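Local coordinates for Two-component system response regulator/GGDEF domain protein (Aeromonas salmonicida, PDB 3LUF) that probably makes the second messenger cyclic di-GMP from two GTP molecules under two-component control, here represented by its tandem CheY-like receiver domains without the GGDEF domain, at residues I9-S13 / V54-P59; L119-Q124 / K146-Q150; S155-E159 / M179-D183; A169-V173 / N242-E247; G184-R189 / R216-Q220. All blocks are in the same frame, centred on the assembly; numbering follows the deposited sequence.

Overall arrangement
The chain folds into two CheY-like receiver domains, each a parallel five-stranded sheet of strand order 2-1-3-4-5. Interaction 1 comes first and builds the magnesium site of the first domain; interaction 3 borders that of the second; the centres of interactions 1 and 3 are about 47 Å apart. Interaction 2 follows before the others open and touches interaction 4 (centres about 12 Å apart), where helix 232-248 packs on strand 172-176. The segments of interactions 3 and 4 alternate; interaction 5, joining helices 184-194 and 213-219, lies within the span of 4 and touches 3. The metal sites lie far apart; helix 106-122, packed on the 146-150 loop and helix 232-248, forms the joint between them.

Interaction 1: I9-S13 / V54-P59; sequences IVEDS and VDLTLP. With MG (magnesium ion), chain G.
A magnesium ion sits between the two segments, drawing Asp12 OD1 to 2.8 Å from Asp55 OD2 and 2.9 Å from Thr57 O. This is the acidic pocket of a CheY-like receiver domain, at the C-terminal ends of parallel strands 6-10 and 49-55. Val10 pairs with Val54 (CA-CA 5.1 Å), and Asp55 N donates to Val10 O at 2.9 Å; the segments then lead into the loops that carry ligands. Six ligands surround the metal: Asp12 OD1 at 2.0 Å, and Asp55 OD2, Thr57 O, Thr57 OG1 and two waters, each at 2.1 Å. Asp12 (chi1 p) and Asp55 (chi1 t) both aim CB across the gap. Asp55, the predicted phosphorylation site, is unmodified here; its OD1 accepts from Thr57 N at 3.1 Å, an Asx turn, and forms a salt bridge with Lys103, which also pairs with Glu11. Glu11 reaches the ion through water 1, which donates to OE2 at 2.7 Å, and the same OE2 accepts from Ser13 N at 2.8 Å. Beneath the polar cluster, Leu58 (chi1 m, chi2 t) turns its methyls inward: Val10 CG1 meets Leu58 CD1 at 3.5 Å, and Asp12 CB lies 3.6 Å from Pro59 CD.

Interaction 2: L119-Q124 / K146-Q150; sequences LYLNQQ and KQLLQ. Unlike the reference sequence in segment 146-150: Gln150 (reference Leu).
Leu119, in the last turns of helix 106-122, starts the contact with an m,t side chain: its CD2 lies 3.6 Å from Gln147 O, and its CB 4.0 Å from Leu148 CD1. The next two residues face away. One turn on, Asn122 (chi1 m) points straight at the facing loop, its CA 4.9 Å from Leu149 CA. Asn122 ND2 donates to Gln147 O at 2.9 Å and also to water 3 at 2.9 Å, which in turn donates to Gln147 OE1 at 2.7 Å; Asn122 OD1 is taken by Arg118 of its own helix. The amide also covers a leucine, with Asn122 CG 3.5 Å from Leu149 CD2. Leu148 has positive phi (64/18), and this turn brings its side chain toward the helix. Two CA-H...O contacts follow, Leu149 CA to Asn122 O at 3.5 Å and Gln123 CA to Leu148 O at 3.4 Å. Gln123 O accepts from Gln150 NE2 at 2.8 Å; Gln150, where the reference sequence has Leu, begins strand 150-154 with an m,t side chain. At Gln124 the chain passes alongside the same amide, CA to Gln150 NE2 3.7 Å. Leu119 and Leu148 both rest on Val50 of the first receiver sheet, so this is an interdomain joint: the last helix of one CheY-like domain packed against the loop between the first helix and second strand of the next.

Interaction 3: S155-E159 / M179-D183; sequences SHARE and MPEID. With DMS (dimethyl sulfoxide), chain I.
In the second CheY-like receiver domain, beside its magnesium site, Arg158 and Glu181 form a salt bridge: Arg158 NH2 donates to Glu181 OE2 at 3.1 Å, near the guanidinium plane, and weakly to Glu181 OE1 at 3.5 Å. A classic gamma turn centres on Glu181 (phi/psi 77/-58), Ile182 N donating to Pro180 O at 2.8 Å. His156 N-caps helix 157-166, ND1 accepting from Glu159 N at 3.0 Å, while Ser155 N donates to Glu159 OE1 at 2.8 Å. Ala157 N gives to water 4 (2.9 Å), which donates to Pro180 O (2.9 Å) and Ile182 O (2.8 Å); Arg158 N gives to water 5 at 3.1 Å. Asp183 N binds dimethyl sulfoxide O, probably from the crystallisation liquor, at 2.7 Å, and Asp183 OD1 caps helix 184-194 through Ser186 N. Ala157 CB meets Ile182 CG2 at 3.6 Å; selenomethionine Met179 SE lies 4.1 Å from His156 CA. Met179 borders metal ligands Asp132 and Asp176; the Ala157-Ile182 packing sets helix 157-166 against the loop from strand 172-176 to helix 184-194.

Interaction 4: A169-V173 / N242-E247; sequences AIRLV and NLEALE
This is apolar helix-on-sheet packing in the second receiver domain, where the C-terminal helix 232-248 lies over the start of the central strand 172-176. The nearest CA atoms, Leu172 and Leu243, are 7.6 Å apart, and side chains fill the gap. Leu172 (chi1 t, chi2 p), in extended conformation, points at the helix: its CD2 touches Leu243 CD2 at 4.1 Å and its CD1 lies 4.4 Å from Asn242 CB. Arg171, just before it, uses its aliphatic part, CD standing 4.0 Å from Leu243 CD2 and 3.8 Å from Leu246 CD1; Leu246 CD1 also comes within 3.5 Å of Arg171 O. Leu243 and Leu246 both take m,t rotamers. At the edge of the contact, water 6 accepts from Arg171 NH1 at 2.9 Å and donates to Leu243 O at 3.0 Å and Glu247 OE2 at 2.8 Å. Arg171 NH1 and Glu247 OE2 themselves are 4.4 Å apart, beyond a salt bridge; Glu247 instead pairs with Arg118 of helix 106-122. The strand lies between strands 126-130 and 201-207, and Leu243 reaches Arg118 and Asn122, so helix 232-248 is held between its own sheet and the helix arriving from the first domain.

Interaction 5: G184-R189 / R216-Q220; sequences GISLVR and RYLKQ. With DMS (dimethyl sulfoxide), chain I.
Ile185 gives up the most surface here, 106 Å², followed by Gln220 and Tyr217 with about 80 Å² each. They join the start of helix 184-194 to the end of helix 213-219, with CA pairs Ile185-Tyr217 at 6.0 Å and Arg189-Gln220 at 6.2 Å. Ile185 (m,t) wedges among three side chains. Its CG1 sits 4.0 Å from the centroid of the Tyr217 ring, 20° off the normal, a CH-pi contact; its CD1 packs over a face of the Arg216 guanidinium, 3.4 Å from CZ; its CG2 meets Gln220 CG at 3.8 Å. Tyr217, with chi1 near -91°, offers its edge to Val188 CG2 (3.8 Å from CE1), and its OH lies 3.8 Å from Gly184 CA; a CB there would clash with that hydroxyl, which is hydrogen-bonded to Ile205 O. Gln220 (m,m) brings OE1 to 3.0 Å from Arg189 CG, and that OE1 also receives a weak hydrogen bond from His107 of the second subunit. Lys219, ending helix 213-219, salt-bridges Asp99 of that subunit. Between the segments the contact is dispersive, with Gln220 O buried without a partner: it rests on shape fit and the aromatic face rather than on polar pairing.

Interaction 1: I9-S13 / V54-P59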
# COMPACT_ATOMS: atom_id res chain seq x y z
N ILE B 9 5.05 27.83 8.37
CA ILE B 9 5.52 27.89 6.99
C ILE B 9 6.44 29.09 6.90
O ILE B 9 6.05 30.19 7.29
CB ILE B 9 4.33 28.04 5.98
CG1 ILE B 9 3.39 26.83 6.08
CG2 ILE B 9 4.86 28.13 4.53
CD1 ILE B 9 2.12 27.02 5.23
N VAL B 10 7.66 28.87 6.43
CA VAL B 10 8.56 30.02 6.17
C VAL B 10 9.00 29.91 4.71
O VAL B 10 9.77 29.01 4.34
CB VAL B 10 9.79 30.02 7.12
CG1 VAL B 10 10.54 31.34 6.98
CG2 VAL B 10 9.36 29.76 8.59
N GLU B 11 8.46 30.80 3.89
CA GLU B 11 8.61 30.73 2.44
C GLU B 11 8.38 32.12 1.85
O GLU B 11 7.34 32.74 2.07
CB GLU B 11 7.54 29.75 1.88
CG GLU B 11 7.38 29.82 0.33
CD GLU B 11 8.66 29.46 -0.43
OE1 GLU B 11 9.03 28.28 -0.43
OE2 GLU B 11 9.23 30.35 -1.11
N ASP B 12 9.38 32.65 1.14
CA ASP B 12 9.24 34.00 0.63
C ASP B 12 8.52 34.10 -0.71
O ASP B 12 8.14 35.19 -1.10
CB ASP B 12 10.60 34.75 0.55
CG ASP B 12 11.62 34.05 -0.36
OD1 ASP B 12 11.62 32.81 -0.42
OD2 ASP B 12 12.46 34.74 -1.01
N SER B 13 8.32 33.00 -1.43
CA SER B 13 7.53 33.09 -2.67
C SER B 13 6.09 33.37 -2.30
O SER B 13 5.45 32.52 -1.65
CB SER B 13 7.60 31.80 -3.47
OG SER B 13 6.68 31.86 -4.57
N VAL B 54 9.94 24.59 5.54
CA VAL B 54 11.02 25.58 5.52
C VAL B 54 11.68 25.68 4.15
O VAL B 54 12.31 24.72 3.67
CB VAL B 54 12.10 25.28 6.61
CG1 VAL B 54 13.20 26.40 6.65
CG2 VAL B 54 11.43 25.16 8.00
N ASP B 55 11.59 26.89 3.55
CA ASP B 55 12.31 27.24 2.33
C ASP B 55 13.83 27.41 2.57
O ASP B 55 14.26 27.92 3.63
CB ASP B 55 11.69 28.52 1.76
CG ASP B 55 12.34 29.00 0.47
OD1 ASP B 55 12.78 28.20 -0.39
OD2 ASP B 55 12.36 30.21 0.30
N LEU B 56 14.64 26.93 1.61
CA LEU B 56 16.09 27.11 1.68
C LEU B 56 16.53 28.47 1.13
O LEU B 56 17.64 28.91 1.42
CB LEU B 56 16.85 25.97 0.99
CG LEU B 56 16.41 24.54 1.30
CD1 LEU B 56 17.16 23.55 0.42
CD2 LEU B 56 16.67 24.22 2.77
N THR B 57 15.67 29.13 0.35
CA THR B 57 16.06 30.40 -0.23
C THR B 57 15.34 31.57 0.44
O THR B 57 14.43 32.17 -0.15
CB THR B 57 15.80 30.42 -1.75
OG1 THR B 57 14.39 30.22 -2.00
CG2 THR B 57 16.63 29.37 -2.42
N LEU B 58 15.70 31.89 1.68
CA LEU B 58 14.96 32.95 2.38
C LEU B 58 15.75 34.25 2.34
O LEU B 58 16.97 34.21 2.22
CB LEU B 58 14.68 32.54 3.83
CG LEU B 58 13.59 31.45 3.92
CD1 LEU B 58 13.61 30.84 5.36
CD2 LEU B 58 12.20 31.97 3.49
N PRO B 59 15.07 35.40 2.44
CA PRO B 59 15.82 36.66 2.31
C PRO B 59 16.89 36.81 3.39
O PRO B 59 17.96 37.36 3.14
CB PRO B 59 14.77 37.72 2.54
CG PRO B 59 13.50 37.13 2.09
CD PRO B 59 13.61 35.62 2.41
MG MG G . 12.87 31.43 -1.28
O HOH W 1 11.48 30.54 -2.50
O HOH W 2 13.32 32.92 -2.72

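Interaction 2: L119-Q124 / K146-Q150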
# COMPACT_ATOMS: atom_id res chain seq x y z
N LEU B 119 1.28 13.78 9.68
CA LEU B 119 2.13 14.05 10.85
C LEU B 119 1.31 14.47 12.05
O LEU B 119 1.59 14.03 13.16
CB LEU B 119 3.17 15.16 10.55
CG LEU B 119 4.24 14.74 9.54
CD1 LEU B 119 5.07 16.00 9.14
CD2 LEU B 119 5.17 13.65 10.03
N TYR B 120 0.27 15.25 11.83
CA TYR B 120 -0.63 15.62 12.93
C TYR B 120 -1.29 14.38 13.54
O TYR B 120 -1.27 14.18 14.78
CB TYR B 120 -1.72 16.62 12.49
CG TYR B 120 -2.74 16.74 13.57
CD1 TYR B 120 -2.50 17.57 14.66
CD2 TYR B 120 -3.88 15.89 13.60
CE1 TYR B 120 -3.41 17.63 15.72
CE2 TYR B 120 -4.76 15.94 14.67
CZ TYR B 120 -4.53 16.82 15.70
OH TYR B 120 -5.38 16.86 16.76
N LEU B 121 -1.90 13.56 12.70
CA LEU B 121 -2.60 12.35 13.20
C LEU B 121 -1.69 11.36 13.91
O LEU B 121 -2.08 10.72 14.91
CB LEU B 121 -3.35 11.66 12.07
CG LEU B 121 -4.54 12.40 11.48
CD1 LEU B 121 -5.04 11.69 10.23
CD2 LEU B 121 -5.70 12.61 12.52
N ASN B 122 -0.48 11.19 13.38
CA ASN B 122 0.46 10.24 13.93
C ASN B 122 0.85 10.49 15.39
O ASN B 122 1.26 9.55 16.08
CB ASN B 122 1.73 10.20 13.10
CG ASN B 122 1.53 9.54 11.73
OD1 ASN B 122 0.45 9.02 11.41
ND2 ASN B 122 2.59 9.54 10.93
N GLN B 123 0.78 11.74 15.84
CA GLN B 123 1.17 12.07 17.22
C GLN B 123 0.41 11.21 18.23
O GLN B 123 0.92 10.92 19.34
CB GLN B 123 0.86 13.53 17.55
CG GLN B 123 1.58 14.56 16.68
CD GLN B 123 1.11 15.96 16.97
OE1 GLN B 123 -0.01 16.35 16.60
NE2 GLN B 123 1.97 16.73 17.62
N GLN B 124 -0.82 10.84 17.90
CA GLN B 124 -1.59 10.08 18.89
C GLN B 124 -1.73 8.60 18.54
O GLN B 124 -2.61 7.90 19.08
CB GLN B 124 -2.93 10.75 19.18
CG GLN B 124 -4.02 10.47 18.23
CD GLN B 124 -5.39 10.77 18.80
OE1 GLN B 124 -6.38 10.10 18.46
NE2 GLN B 124 -5.48 11.79 19.67
N LYS B 146 10.41 9.82 13.23
CA LYS B 146 10.41 11.00 12.33
C LYS B 146 9.10 11.16 11.55
O LYS B 146 8.93 12.09 10.76
CB LYS B 146 11.52 10.88 11.31
CG LYS B 146 12.91 11.05 11.88
CD LYS B 146 13.80 11.74 10.89
CE LYS B 146 13.90 10.93 9.62
NZ LYS B 146 14.41 11.78 8.51
N GLN B 147 8.19 10.21 11.71
CA GLN B 147 6.84 10.39 11.24
C GLN B 147 5.96 10.88 12.43
O GLN B 147 4.75 10.92 12.31
CB GLN B 147 6.29 9.09 10.62
CG GLN B 147 7.05 8.58 9.37
CD GLN B 147 6.62 7.19 8.91
OE1 GLN B 147 5.43 6.88 8.82
NE2 GLN B 147 7.60 6.36 8.58
N LEU B 148 6.59 11.22 13.55
CA LEU B 148 5.92 11.64 14.79
C LEU B 148 5.05 10.57 15.49
O LEU B 148 4.25 10.89 16.38
CB LEU B 148 5.14 12.96 14.60
CG LEU B 148 6.01 14.15 14.12
CD1 LEU B 148 5.11 15.34 13.99
CD2 LEU B 148 7.18 14.45 15.12
N LEU B 149 5.25 9.31 15.12
CA LEU B 149 4.52 8.23 15.76
C LEU B 149 5.09 7.92 17.15
O LEU B 149 6.25 8.21 17.45
CB LEU B 149 4.59 6.97 14.89
CG LEU B 149 3.85 7.05 13.55
CD1 LEU B 149 4.44 6.05 12.57
CD2 LEU B 149 2.37 6.77 13.76
N GLN B 150 4.24 7.33 17.99
CA GLN B 150 4.67 6.74 19.24
C GLN B 150 5.08 5.31 18.97
O GLN B 150 4.25 4.48 18.61
CB GLN B 150 3.50 6.79 20.21
CG GLN B 150 3.12 8.22 20.61
CD GLN B 150 1.97 8.21 21.59
OE1 GLN B 150 2.02 7.49 22.59
NE2 GLN B 150 0.92 8.95 21.29
O HOH W 3 3.23 8.31 8.36

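Interaction 3: S155-E159 / M179-D183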
# COMPACT_ATOMS: atom_id res chain seq x y z
N SER B 155 12.13 -7.20 20.58
CA SER B 155 13.26 -7.90 19.98
C SER B 155 12.94 -9.33 19.56
O SER B 155 13.77 -10.01 18.96
CB SER B 155 14.48 -7.88 20.92
OG SER B 155 14.62 -6.61 21.53
N HIS B 156 11.74 -9.78 19.87
CA HIS B 156 11.30 -11.12 19.47
C HIS B 156 9.80 -11.26 19.66
O HIS B 156 9.16 -10.37 20.22
CB HIS B 156 12.06 -12.23 20.22
CG HIS B 156 12.20 -12.00 21.69
ND1 HIS B 156 11.12 -11.95 22.55
CD2 HIS B 156 13.30 -11.86 22.47
CE1 HIS B 156 11.55 -11.77 23.79
NE2 HIS B 156 12.87 -11.71 23.76
N ALA B 157 9.23 -12.35 19.17
CA ALA B 157 7.78 -12.52 19.23
C ALA B 157 7.25 -12.53 20.64
O ALA B 157 6.22 -11.93 20.92
CB ALA B 157 7.36 -13.79 18.52
N ARG B 158 7.96 -13.23 21.53
CA ARG B 158 7.55 -13.26 22.93
C ARG B 158 7.38 -11.84 23.52
O ARG B 158 6.35 -11.52 24.12
CB ARG B 158 8.55 -14.14 23.69
CG ARG B 158 8.36 -14.31 25.14
CD ARG B 158 9.50 -15.26 25.64
NE ARG B 158 9.49 -16.55 24.94
CZ ARG B 158 8.77 -17.60 25.35
NH1 ARG B 158 8.06 -17.48 26.46
NH2 ARG B 158 8.79 -18.75 24.70
N GLU B 159 8.38 -10.97 23.31
CA GLU B 159 8.29 -9.60 23.78
C GLU B 159 7.17 -8.81 23.08
O GLU B 159 6.49 -8.04 23.74
CB GLU B 159 9.63 -8.87 23.62
CG GLU B 159 9.58 -7.42 24.10
CD GLU B 159 10.95 -6.77 24.23
OE1 GLU B 159 11.86 -7.06 23.41
OE2 GLU B 159 11.09 -5.96 25.17
N MSE B 179 13.44 -14.60 12.77
CA MSE B 179 13.68 -14.38 14.20
C MSE B 179 13.84 -15.75 14.83
O MSE B 179 13.26 -16.69 14.35
CB MSE B 179 12.50 -13.66 14.86
CG MSE B 179 12.31 -12.21 14.34
SE MSE B 179 11.09 -11.12 15.35
CE MSE B 179 9.40 -12.09 14.92
N PRO B 180 14.64 -15.84 15.91
CA PRO B 180 14.75 -17.17 16.54
C PRO B 180 13.45 -17.59 17.27
O PRO B 180 12.67 -16.73 17.72
CB PRO B 180 15.94 -17.01 17.50
CG PRO B 180 16.04 -15.47 17.78
CD PRO B 180 15.55 -14.84 16.49
N GLU B 181 13.22 -18.90 17.29
CA GLU B 181 12.15 -19.59 18.04
C GLU B 181 10.76 -19.48 17.42
O GLU B 181 10.11 -20.48 17.12
CB GLU B 181 12.11 -19.12 19.51
CG GLU B 181 11.40 -20.14 20.40
CD GLU B 181 10.79 -19.57 21.68
OE1 GLU B 181 10.98 -18.38 22.02
OE2 GLU B 181 10.11 -20.37 22.36
N ILE B 182 10.31 -18.24 17.22
CA ILE B 182 9.00 -17.97 16.64
C ILE B 182 9.21 -16.97 15.51
O ILE B 182 9.56 -15.82 15.76
CB ILE B 182 8.03 -17.37 17.70
CG1 ILE B 182 7.91 -18.32 18.90
CG2 ILE B 182 6.64 -17.06 17.09
CD1 ILE B 182 7.38 -17.68 20.16
N ASP B 183 9.01 -17.40 14.27
CA ASP B 183 9.24 -16.50 13.16
C ASP B 183 8.10 -15.53 12.98
O ASP B 183 7.07 -15.66 13.63
CB ASP B 183 9.57 -17.24 11.88
CG ASP B 183 8.42 -18.06 11.30
OD1 ASP B 183 7.28 -17.60 11.16
OD2 ASP B 183 8.69 -19.21 10.91
S DMS I . 8.80 -21.32 13.84
O DMS I . 7.86 -19.79 13.94
C1 DMS I . 8.34 -22.26 12.35
C2 DMS I . 10.53 -20.93 13.43
O HOH W 4 10.77 -14.50 17.96
O HOH W 5 10.13 -15.27 20.70

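Interaction 4: A169-V173 / N242-E247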
# COMPACT_ATOMS: atom_id res chain seq x y z
N ALA B 169 -3.54 0.13 22.85
CA ALA B 169 -3.82 1.14 21.85
C ALA B 169 -2.96 0.95 20.61
O ALA B 169 -3.23 1.61 19.59
CB ALA B 169 -3.60 2.53 22.41
N ILE B 170 -1.92 0.10 20.68
CA ILE B 170 -1.02 -0.14 19.50
C ILE B 170 -1.94 -0.58 18.35
O ILE B 170 -2.74 -1.51 18.54
CB ILE B 170 0.06 -1.18 19.79
CG1 ILE B 170 1.13 -0.59 20.73
CG2 ILE B 170 0.72 -1.68 18.48
CD1 ILE B 170 2.09 -1.63 21.38
N ARG B 171 -1.87 0.09 17.19
CA ARG B 171 -2.78 -0.26 16.09
C ARG B 171 -2.06 -0.83 14.87
O ARG B 171 -2.70 -1.26 13.91
CB ARG B 171 -3.61 0.95 15.70
CG ARG B 171 -2.83 2.05 14.97
CD ARG B 171 -3.80 3.16 14.59
NE ARG B 171 -4.30 3.81 15.80
CZ ARG B 171 -5.25 4.74 15.82
NH1 ARG B 171 -5.85 5.09 14.67
NH2 ARG B 171 -5.62 5.27 16.99
N LEU B 172 -0.72 -0.77 14.89
CA LEU B 172 0.02 -1.21 13.70
C LEU B 172 1.30 -1.87 14.18
O LEU B 172 1.98 -1.36 15.06
CB LEU B 172 0.30 -0.01 12.78
CG LEU B 172 1.38 -0.25 11.69
CD1 LEU B 172 0.76 -1.16 10.69
CD2 LEU B 172 1.84 1.03 11.01
N VAL B 173 1.57 -3.05 13.63
CA VAL B 173 2.75 -3.83 13.95
C VAL B 173 3.53 -4.07 12.67
O VAL B 173 2.94 -4.45 11.64
CB VAL B 173 2.42 -5.21 14.56
CG1 VAL B 173 3.74 -5.89 14.97
CG2 VAL B 173 1.48 -5.11 15.75
N ASN B 242 -1.44 2.29 5.51
CA ASN B 242 -2.09 1.37 6.47
C ASN B 242 -2.84 2.11 7.57
O ASN B 242 -3.96 1.71 7.97
CB ASN B 242 -1.09 0.36 7.04
CG ASN B 242 -0.79 -0.72 6.05
OD1 ASN B 242 0.14 -0.62 5.23
ND2 ASN B 242 -1.67 -1.71 6.00
N LEU B 243 -2.24 3.19 8.04
CA LEU B 243 -2.93 4.05 9.03
C LEU B 243 -4.18 4.70 8.44
O LEU B 243 -5.25 4.75 9.08
CB LEU B 243 -1.98 5.09 9.66
CG LEU B 243 -0.78 4.54 10.43
CD1 LEU B 243 0.10 5.68 10.90
CD2 LEU B 243 -1.19 3.65 11.61
N GLU B 244 -4.09 5.19 7.21
CA GLU B 244 -5.26 5.75 6.55
C GLU B 244 -6.37 4.69 6.39
O GLU B 244 -7.54 4.97 6.63
CB GLU B 244 -4.85 6.34 5.20
CG GLU B 244 -6.00 6.61 4.26
CD GLU B 244 -6.44 8.04 4.29
OE1 GLU B 244 -7.38 8.37 3.52
OE2 GLU B 244 -5.86 8.85 5.06
N ALA B 245 -6.01 3.47 6.00
CA ALA B 245 -7.01 2.40 5.85
C ALA B 245 -7.71 2.13 7.17
O ALA B 245 -8.93 1.88 7.18
CB ALA B 245 -6.37 1.12 5.31
N LEU B 246 -6.96 2.14 8.27
CA LEU B 246 -7.59 1.96 9.58
C LEU B 246 -8.61 3.06 9.90
O LEU B 246 -9.60 2.82 10.60
CB LEU B 246 -6.54 1.88 10.70
CG LEU B 246 -5.74 0.58 10.80
CD1 LEU B 246 -4.67 0.75 11.83
CD2 LEU B 246 -6.60 -0.65 11.15
N GLU B 247 -8.36 4.26 9.40
CA GLU B 247 -9.22 5.40 9.72
C GLU B 247 -10.42 5.49 8.78
O GLU B 247 -11.45 6.09 9.14
CB GLU B 247 -8.41 6.72 9.60
CG GLU B 247 -7.38 6.85 10.71
CD GLU B 247 -6.14 7.65 10.33
OE1 GLU B 247 -6.07 8.20 9.20
OE2 GLU B 247 -5.24 7.74 11.20
O HOH W 6 -4.76 5.11 12.02

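Interaction 5: G184-R189 / R216-Q220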
# COMPACT_ATOMS: atom_id res chain seq x y z
N GLY B 184 8.28 -14.58 12.06
CA GLY B 184 7.30 -13.52 11.82
C GLY B 184 5.93 -14.04 11.40
O GLY B 184 4.90 -13.49 11.80
N ILE B 185 5.89 -15.06 10.55
CA ILE B 185 4.62 -15.54 10.04
C ILE B 185 3.84 -16.23 11.17
O ILE B 185 2.62 -16.06 11.28
CB ILE B 185 4.78 -16.43 8.78
CG1 ILE B 185 5.24 -15.57 7.62
CG2 ILE B 185 3.46 -17.04 8.39
CD1 ILE B 185 5.96 -16.33 6.54
N SER B 186 4.56 -16.96 12.02
CA SER B 186 3.97 -17.55 13.21
C SER B 186 3.39 -16.50 14.15
O SER B 186 2.31 -16.69 14.70
CB SER B 186 5.00 -18.37 13.97
OG SER B 186 5.31 -19.52 13.24
N LEU B 187 4.11 -15.40 14.33
CA LEU B 187 3.59 -14.32 15.15
C LEU B 187 2.32 -13.76 14.50
O LEU B 187 1.34 -13.48 15.17
CB LEU B 187 4.63 -13.21 15.35
CG LEU B 187 4.16 -11.95 16.10
CD1 LEU B 187 3.67 -12.24 17.53
CD2 LEU B 187 5.34 -10.96 16.12
N VAL B 188 2.37 -13.54 13.19
CA VAL B 188 1.16 -13.03 12.53
C VAL B 188 -0.04 -13.99 12.72
O VAL B 188 -1.15 -13.56 13.02
CB VAL B 188 1.45 -12.74 11.06
CG1 VAL B 188 0.20 -12.43 10.33
CG2 VAL B 188 2.43 -11.56 10.99
N ARG B 189 0.19 -15.29 12.55
CA ARG B 189 -0.89 -16.27 12.81
C ARG B 189 -1.47 -16.13 14.23
O ARG B 189 -2.70 -16.13 14.38
CB ARG B 189 -0.42 -17.71 12.55
CG ARG B 189 -0.03 -18.01 11.10
CD ARG B 189 -0.02 -19.56 10.79
NE ARG B 189 0.77 -20.30 11.77
CZ ARG B 189 2.10 -20.41 11.74
NH1 ARG B 189 2.82 -19.84 10.75
NH2 ARG B 189 2.72 -21.08 12.71
N ARG B 216 3.04 -15.33 1.78
CA ARG B 216 2.70 -16.11 2.95
C ARG B 216 2.14 -15.19 4.04
O ARG B 216 1.12 -15.49 4.66
CB ARG B 216 3.93 -16.86 3.48
CG ARG B 216 4.28 -18.14 2.71
CD ARG B 216 5.46 -18.90 3.38
NE ARG B 216 5.18 -19.30 4.76
CZ ARG B 216 6.11 -19.65 5.65
NH1 ARG B 216 7.39 -19.63 5.33
NH2 ARG B 216 5.76 -20.01 6.88
N TYR B 217 2.79 -14.04 4.23
CA TYR B 217 2.27 -13.03 5.15
C TYR B 217 0.85 -12.62 4.78
O TYR B 217 -0.03 -12.58 5.65
CB TYR B 217 3.16 -11.79 5.13
CG TYR B 217 4.30 -11.73 6.11
CD1 TYR B 217 4.11 -11.88 7.48
CD2 TYR B 217 5.60 -11.42 5.66
CE1 TYR B 217 5.18 -11.77 8.36
CE2 TYR B 217 6.67 -11.28 6.55
CZ TYR B 217 6.46 -11.44 7.87
OH TYR B 217 7.53 -11.29 8.72
N LEU B 218 0.64 -12.27 3.51
CA LEU B 218 -0.67 -11.83 3.04
C LEU B 218 -1.78 -12.88 3.23
O LEU B 218 -2.89 -12.56 3.72
CB LEU B 218 -0.56 -11.33 1.58
CG LEU B 218 0.23 -10.02 1.43
CD1 LEU B 218 0.51 -9.75 -0.09
CD2 LEU B 218 -0.56 -8.87 2.04
N LYS B 219 -1.47 -14.13 2.87
CA LYS B 219 -2.41 -15.23 3.01
C LYS B 219 -2.75 -15.52 4.47
O LYS B 219 -3.84 -16.01 4.78
CB LYS B 219 -1.89 -16.52 2.34
CG LYS B 219 -1.71 -16.40 0.83
CD LYS B 219 -3.02 -16.38 0.08
CE LYS B 219 -2.75 -16.30 -1.41
NZ LYS B 219 -3.80 -15.54 -2.08
N GLN B 220 -1.80 -15.19 5.35
CA GLN B 220 -2.02 -15.34 6.79
C GLN B 220 -2.71 -14.16 7.45
O GLN B 220 -2.92 -14.18 8.65
CB GLN B 220 -0.73 -15.64 7.53
CG GLN B 220 -0.19 -17.02 7.23
CD GLN B 220 -1.11 -18.14 7.67
OE1 GLN B 220 -1.85 -18.03 8.66
NE2 GLN B 220 -1.07 -19.23 6.93
S DMS I . 8.80 -21.32 13.84
O DMS I . 7.86 -19.79 13.94
C1 DMS I . 8.34 -22.26 12.35
C2 DMS I . 10.53 -20.93 13.43